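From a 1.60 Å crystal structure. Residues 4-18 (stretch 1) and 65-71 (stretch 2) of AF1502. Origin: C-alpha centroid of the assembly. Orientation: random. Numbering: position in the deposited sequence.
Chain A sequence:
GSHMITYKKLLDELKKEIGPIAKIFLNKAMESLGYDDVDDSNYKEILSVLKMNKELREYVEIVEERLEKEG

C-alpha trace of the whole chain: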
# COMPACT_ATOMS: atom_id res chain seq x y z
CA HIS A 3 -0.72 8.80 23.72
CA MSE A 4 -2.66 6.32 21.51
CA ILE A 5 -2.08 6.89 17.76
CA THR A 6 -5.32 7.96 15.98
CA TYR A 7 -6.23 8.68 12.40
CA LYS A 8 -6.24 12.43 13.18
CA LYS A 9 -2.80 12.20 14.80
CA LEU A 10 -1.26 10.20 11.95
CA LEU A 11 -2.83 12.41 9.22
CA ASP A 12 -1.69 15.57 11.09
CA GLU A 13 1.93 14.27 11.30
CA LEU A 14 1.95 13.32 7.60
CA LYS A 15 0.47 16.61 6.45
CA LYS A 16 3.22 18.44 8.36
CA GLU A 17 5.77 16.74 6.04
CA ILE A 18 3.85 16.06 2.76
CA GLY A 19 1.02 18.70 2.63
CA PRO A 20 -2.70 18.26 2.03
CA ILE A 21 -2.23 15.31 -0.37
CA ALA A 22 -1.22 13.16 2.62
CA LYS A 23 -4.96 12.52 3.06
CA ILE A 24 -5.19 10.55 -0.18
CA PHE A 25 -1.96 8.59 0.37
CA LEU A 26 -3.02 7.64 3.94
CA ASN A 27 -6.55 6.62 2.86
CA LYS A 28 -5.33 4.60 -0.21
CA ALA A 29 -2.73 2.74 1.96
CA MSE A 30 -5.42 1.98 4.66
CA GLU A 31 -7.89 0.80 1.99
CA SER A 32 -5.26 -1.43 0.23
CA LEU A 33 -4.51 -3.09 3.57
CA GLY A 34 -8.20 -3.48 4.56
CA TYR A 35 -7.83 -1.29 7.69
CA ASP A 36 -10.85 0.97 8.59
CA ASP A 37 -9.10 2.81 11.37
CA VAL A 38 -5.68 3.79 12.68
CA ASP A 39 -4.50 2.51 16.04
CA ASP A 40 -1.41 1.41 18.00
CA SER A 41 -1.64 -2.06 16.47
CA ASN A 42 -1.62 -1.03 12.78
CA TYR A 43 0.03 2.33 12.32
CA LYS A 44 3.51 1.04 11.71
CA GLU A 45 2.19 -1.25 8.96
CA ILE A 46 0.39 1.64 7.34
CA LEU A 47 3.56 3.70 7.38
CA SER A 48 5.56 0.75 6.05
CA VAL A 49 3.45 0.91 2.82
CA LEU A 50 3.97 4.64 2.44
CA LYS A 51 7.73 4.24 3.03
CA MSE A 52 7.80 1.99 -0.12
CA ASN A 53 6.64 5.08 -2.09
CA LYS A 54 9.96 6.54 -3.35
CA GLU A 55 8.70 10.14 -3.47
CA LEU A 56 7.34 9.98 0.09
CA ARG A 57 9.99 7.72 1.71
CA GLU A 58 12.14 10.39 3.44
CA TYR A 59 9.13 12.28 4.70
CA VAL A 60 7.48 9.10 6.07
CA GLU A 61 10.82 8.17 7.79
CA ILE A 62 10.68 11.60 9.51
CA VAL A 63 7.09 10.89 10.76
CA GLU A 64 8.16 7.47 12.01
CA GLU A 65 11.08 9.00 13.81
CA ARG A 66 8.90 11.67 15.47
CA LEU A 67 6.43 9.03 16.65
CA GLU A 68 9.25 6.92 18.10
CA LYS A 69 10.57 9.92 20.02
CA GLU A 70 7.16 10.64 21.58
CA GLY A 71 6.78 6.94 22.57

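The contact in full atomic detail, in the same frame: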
# COMPACT_ATOMS: atom_id res chain seq x y z
N MSE A 4 -2.27 7.21 22.62
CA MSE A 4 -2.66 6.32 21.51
C MSE A 4 -2.62 7.01 20.15
O MSE A 4 -3.05 8.16 20.04
CB MSE A 4 -4.11 5.88 21.71
CG MSE A 4 -4.20 4.79 22.78
SE MSE A 4 -6.09 4.27 23.08
CE MSE A 4 -6.94 4.99 21.45
N ILE A 5 -2.11 6.34 19.11
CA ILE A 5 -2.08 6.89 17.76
C ILE A 5 -3.54 6.82 17.25
O ILE A 5 -4.24 5.83 17.48
CB ILE A 5 -1.09 6.12 16.83
CG1 ILE A 5 0.33 6.15 17.46
CG2 ILE A 5 -0.98 6.77 15.44
CD1 ILE A 5 0.88 7.54 17.78
N THR A 6 -3.99 7.89 16.60
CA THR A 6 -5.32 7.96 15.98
C THR A 6 -5.14 8.32 14.50
O THR A 6 -4.08 8.78 14.02
CB THR A 6 -6.18 9.01 16.67
OG1 THR A 6 -5.54 10.29 16.50
CG2 THR A 6 -6.37 8.70 18.12
N TYR A 7 -6.23 8.15 13.73
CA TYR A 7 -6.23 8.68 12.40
C TYR A 7 -5.88 10.20 12.33
O TYR A 7 -5.05 10.61 11.51
CB TYR A 7 -7.59 8.41 11.74
CG TYR A 7 -7.72 9.04 10.37
CD1 TYR A 7 -8.26 10.33 10.20
CD2 TYR A 7 -7.44 8.32 9.27
CE1 TYR A 7 -8.39 10.88 8.92
CE2 TYR A 7 -7.48 8.89 7.98
CZ TYR A 7 -8.02 10.14 7.81
OH TYR A 7 -8.15 10.65 6.55
N LYS A 8 -6.51 11.00 13.18
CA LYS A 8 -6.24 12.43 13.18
C LYS A 8 -4.75 12.69 13.46
O LYS A 8 -4.10 13.52 12.79
CB LYS A 8 -7.10 13.14 14.19
CG LYS A 8 -6.89 14.66 14.26
N LYS A 9 -4.20 11.98 14.44
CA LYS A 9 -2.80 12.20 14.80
C LYS A 9 -1.87 11.83 13.60
O LYS A 9 -0.97 12.62 13.24
CB LYS A 9 -2.45 11.43 16.09
CG LYS A 9 -0.97 11.36 16.38
CD LYS A 9 -0.47 12.67 16.91
CE LYS A 9 0.83 12.48 17.67
NZ LYS A 9 1.55 13.77 17.85
N LEU A 10 -2.11 10.68 12.95
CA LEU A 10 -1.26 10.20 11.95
C LEU A 10 -1.40 11.13 10.71
O LEU A 10 -0.39 11.52 10.11
CB LEU A 10 -1.58 8.73 11.68
CG LEU A 10 -0.70 8.12 10.64
CD1 LEU A 10 0.74 8.17 11.14
CD2 LEU A 10 -1.10 6.70 10.32
N LEU A 11 -2.64 11.51 10.33
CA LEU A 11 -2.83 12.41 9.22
C LEU A 11 -2.17 13.77 9.53
O LEU A 11 -1.52 14.34 8.64
CB LEU A 11 -4.32 12.61 8.99
CG LEU A 11 -4.64 13.61 7.88
CD1 LEU A 11 -4.01 13.19 6.58
CD2 LEU A 11 -6.18 13.72 7.79
N ASP A 12 -2.32 14.29 10.74
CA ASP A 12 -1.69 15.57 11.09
C ASP A 12 -0.14 15.50 10.98
O ASP A 12 0.47 16.39 10.36
CB ASP A 12 -2.13 16.04 12.46
CG ASP A 12 -3.57 16.57 12.47
OD1 ASP A 12 -4.15 16.75 11.36
OD2 ASP A 12 -4.13 16.72 13.56
N GLU A 13 0.47 14.41 11.44
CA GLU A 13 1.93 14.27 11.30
C GLU A 13 2.34 14.19 9.81
O GLU A 13 3.35 14.79 9.43
CB GLU A 13 2.48 13.05 12.07
CG GLU A 13 2.37 13.16 13.58
CD GLU A 13 3.48 13.98 14.22
OE1 GLU A 13 4.39 14.46 13.52
OE2 GLU A 13 3.44 14.11 15.46
N LEU A 14 1.58 13.47 8.98
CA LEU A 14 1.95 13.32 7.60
C LEU A 14 1.77 14.61 6.84
O LEU A 14 2.61 14.98 6.00
CB LEU A 14 1.14 12.18 6.97
CG LEU A 14 1.43 10.74 7.39
CD1 LEU A 14 0.29 9.79 7.00
CD2 LEU A 14 2.70 10.24 6.74
N LYS A 15 0.70 15.36 7.14
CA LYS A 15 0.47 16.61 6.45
C LYS A 15 1.55 17.62 6.78
O LYS A 15 1.90 18.41 5.89
CB LYS A 15 -0.85 17.22 6.83
CG LYS A 15 -2.04 16.54 6.23
CD LYS A 15 -3.28 17.23 6.78
CE LYS A 15 -4.41 17.11 5.81
NZ LYS A 15 -5.63 17.67 6.47
N LYS A 16 2.09 17.57 8.01
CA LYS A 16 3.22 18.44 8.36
C LYS A 16 4.38 18.27 7.38
O LYS A 16 5.08 19.25 7.06
CB LYS A 16 3.67 18.16 9.80
CG LYS A 16 4.40 19.28 10.51
CD LYS A 16 3.94 19.39 11.96
CE LYS A 16 2.58 20.07 12.05
NZ LYS A 16 1.90 19.85 13.36
N GLU A 17 4.66 17.04 6.96
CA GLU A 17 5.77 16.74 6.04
C GLU A 17 5.43 16.85 4.53
O GLU A 17 6.22 17.40 3.74
CB GLU A 17 6.32 15.33 6.36
CG GLU A 17 6.99 15.21 7.71
CD GLU A 17 8.18 16.14 7.81
OE1 GLU A 17 8.98 16.18 6.86
OE2 GLU A 17 8.26 16.87 8.81
N ILE A 18 4.24 16.40 4.15
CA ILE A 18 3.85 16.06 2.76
C ILE A 18 2.78 17.06 2.19
O ILE A 18 2.55 17.12 0.97
CB ILE A 18 3.34 14.59 2.72
CG1 ILE A 18 4.54 13.58 2.88
CG2 ILE A 18 2.56 14.25 1.48
CD1 ILE A 18 4.09 12.21 3.42
N GLU A 65 10.14 8.58 12.83
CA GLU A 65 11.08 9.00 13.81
C GLU A 65 10.47 9.86 14.93
O GLU A 65 10.76 9.64 16.10
CB GLU A 65 12.24 9.77 13.10
CG GLU A 65 13.28 8.82 12.50
CD GLU A 65 14.20 9.49 11.47
OE1 GLU A 65 14.06 10.72 11.28
OE2 GLU A 65 15.00 8.77 10.82
N ARG A 66 9.58 10.77 14.53
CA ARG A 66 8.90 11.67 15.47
C ARG A 66 7.95 10.89 16.37
O ARG A 66 7.83 11.21 17.57
CB ARG A 66 8.08 12.72 14.71
CG ARG A 66 8.96 13.90 14.29
CD ARG A 66 8.34 14.77 13.21
NE ARG A 66 9.31 15.78 12.72
CZ ARG A 66 9.03 16.73 11.82
NH1 ARG A 66 7.79 16.83 11.30
NH2 ARG A 66 9.98 17.60 11.44
N LEU A 67 7.32 9.87 15.82
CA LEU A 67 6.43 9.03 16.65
C LEU A 67 7.21 8.21 17.63
O LEU A 67 6.81 8.12 18.78
CB LEU A 67 5.51 8.18 15.79
CG LEU A 67 4.48 8.94 14.96
CD1 LEU A 67 3.66 7.98 14.11
CD2 LEU A 67 3.59 9.78 15.85
N GLU A 68 8.35 7.65 17.20
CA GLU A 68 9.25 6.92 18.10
C GLU A 68 9.73 7.75 19.26
O GLU A 68 9.83 7.28 20.40
CB GLU A 68 10.47 6.37 17.32
CG GLU A 68 10.17 5.16 16.45
CD GLU A 68 10.11 3.84 17.23
OE1 GLU A 68 10.40 3.83 18.44
OE2 GLU A 68 9.76 2.81 16.61
N LYS A 69 10.07 9.01 18.99
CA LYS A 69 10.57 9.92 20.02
C LYS A 69 9.53 10.22 21.11
O LYS A 69 9.88 10.29 22.32
CB LYS A 69 11.12 11.24 19.39
CG LYS A 69 12.64 11.37 19.49
CD LYS A 69 13.39 10.15 18.94
CE LYS A 69 13.53 10.20 17.43
NZ LYS A 69 13.56 8.85 16.81
N GLU A 70 8.30 10.42 20.68
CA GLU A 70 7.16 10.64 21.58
C GLU A 70 6.75 9.39 22.39
O GLU A 70 6.09 9.52 23.42
CB GLU A 70 5.96 11.16 20.77
CG GLU A 70 6.20 12.52 20.15
CD GLU A 70 5.05 13.03 19.30
OE1 GLU A 70 4.18 12.21 18.91
OE2 GLU A 70 5.02 14.24 19.01
N GLY A 71 7.16 8.21 21.93
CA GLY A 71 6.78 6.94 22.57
C GLY A 71 7.61 6.65 23.81
O GLY A 71 7.24 5.76 24.61
OXT GLY A 71 8.66 7.30 24.06
O HOH W 1 5.55 14.87 11.37

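This is a small, mainly helix-to-helix contact between the two ends of one chain, in which Leu67 packs against Ile5 and Leu10, with two salt bridges to one side of it. The axes of helix 7-18 and the C-terminal helix run at 131°, closer to antiparallel than to parallel, and stay 11.7 Å apart at their closest, so side chains must span the gap; together the two stretches bury 362 Å².

Leu67 is buried. Its CA-to-CB bond points sideways, but its branched end comes nearer to stretch 1: Leu67 CD2 lies 4.0 Å from Ile5 CD1, and Leu67 CD1 lies 4.2 Å from Leu10 CD1. Branched aliphatic side chains suit such a site, because they fill space without leaving polar groups unsatisfied. The long residues nearby lend their methylenes as well, with Lys9 CE and Glu13 CG each 4.3 Å from Leu67 CD2.

Lys9 places its charge beyond this patch. Lys9 NZ forms salt bridges with Glu13 OE2 (3.1 Å), one helical turn on, and with Glu70 OE1 (3.2 Å), the latter also a weak hydrogen bond across the contact. The ammonium helps to offset the repulsion between Glu13 OE2 and Glu70 OE2, only 3.9 Å apart. Glu70 is poorly ordered, so its part should be read with caution. At the backbone, Lys9 N donates to Thr6 OG1 (3.0 Å), capping the start of the helix.

Arg66, extended along its chain, reaches the later turns of helix 7-18. Arg66 NH1 makes a short salt bridge of 2.5 Å with Glu17 OE2. Arg66 NH1 also donates to the O of water 1 (3.0 Å), and this O lies 2.9 Å from Glu13 O and 2.5 Å from Glu13 OE1, donating to both. Arginine's length carries NH1 to a point where this one nitrogen meets Glu17 directly and Glu13 through the water.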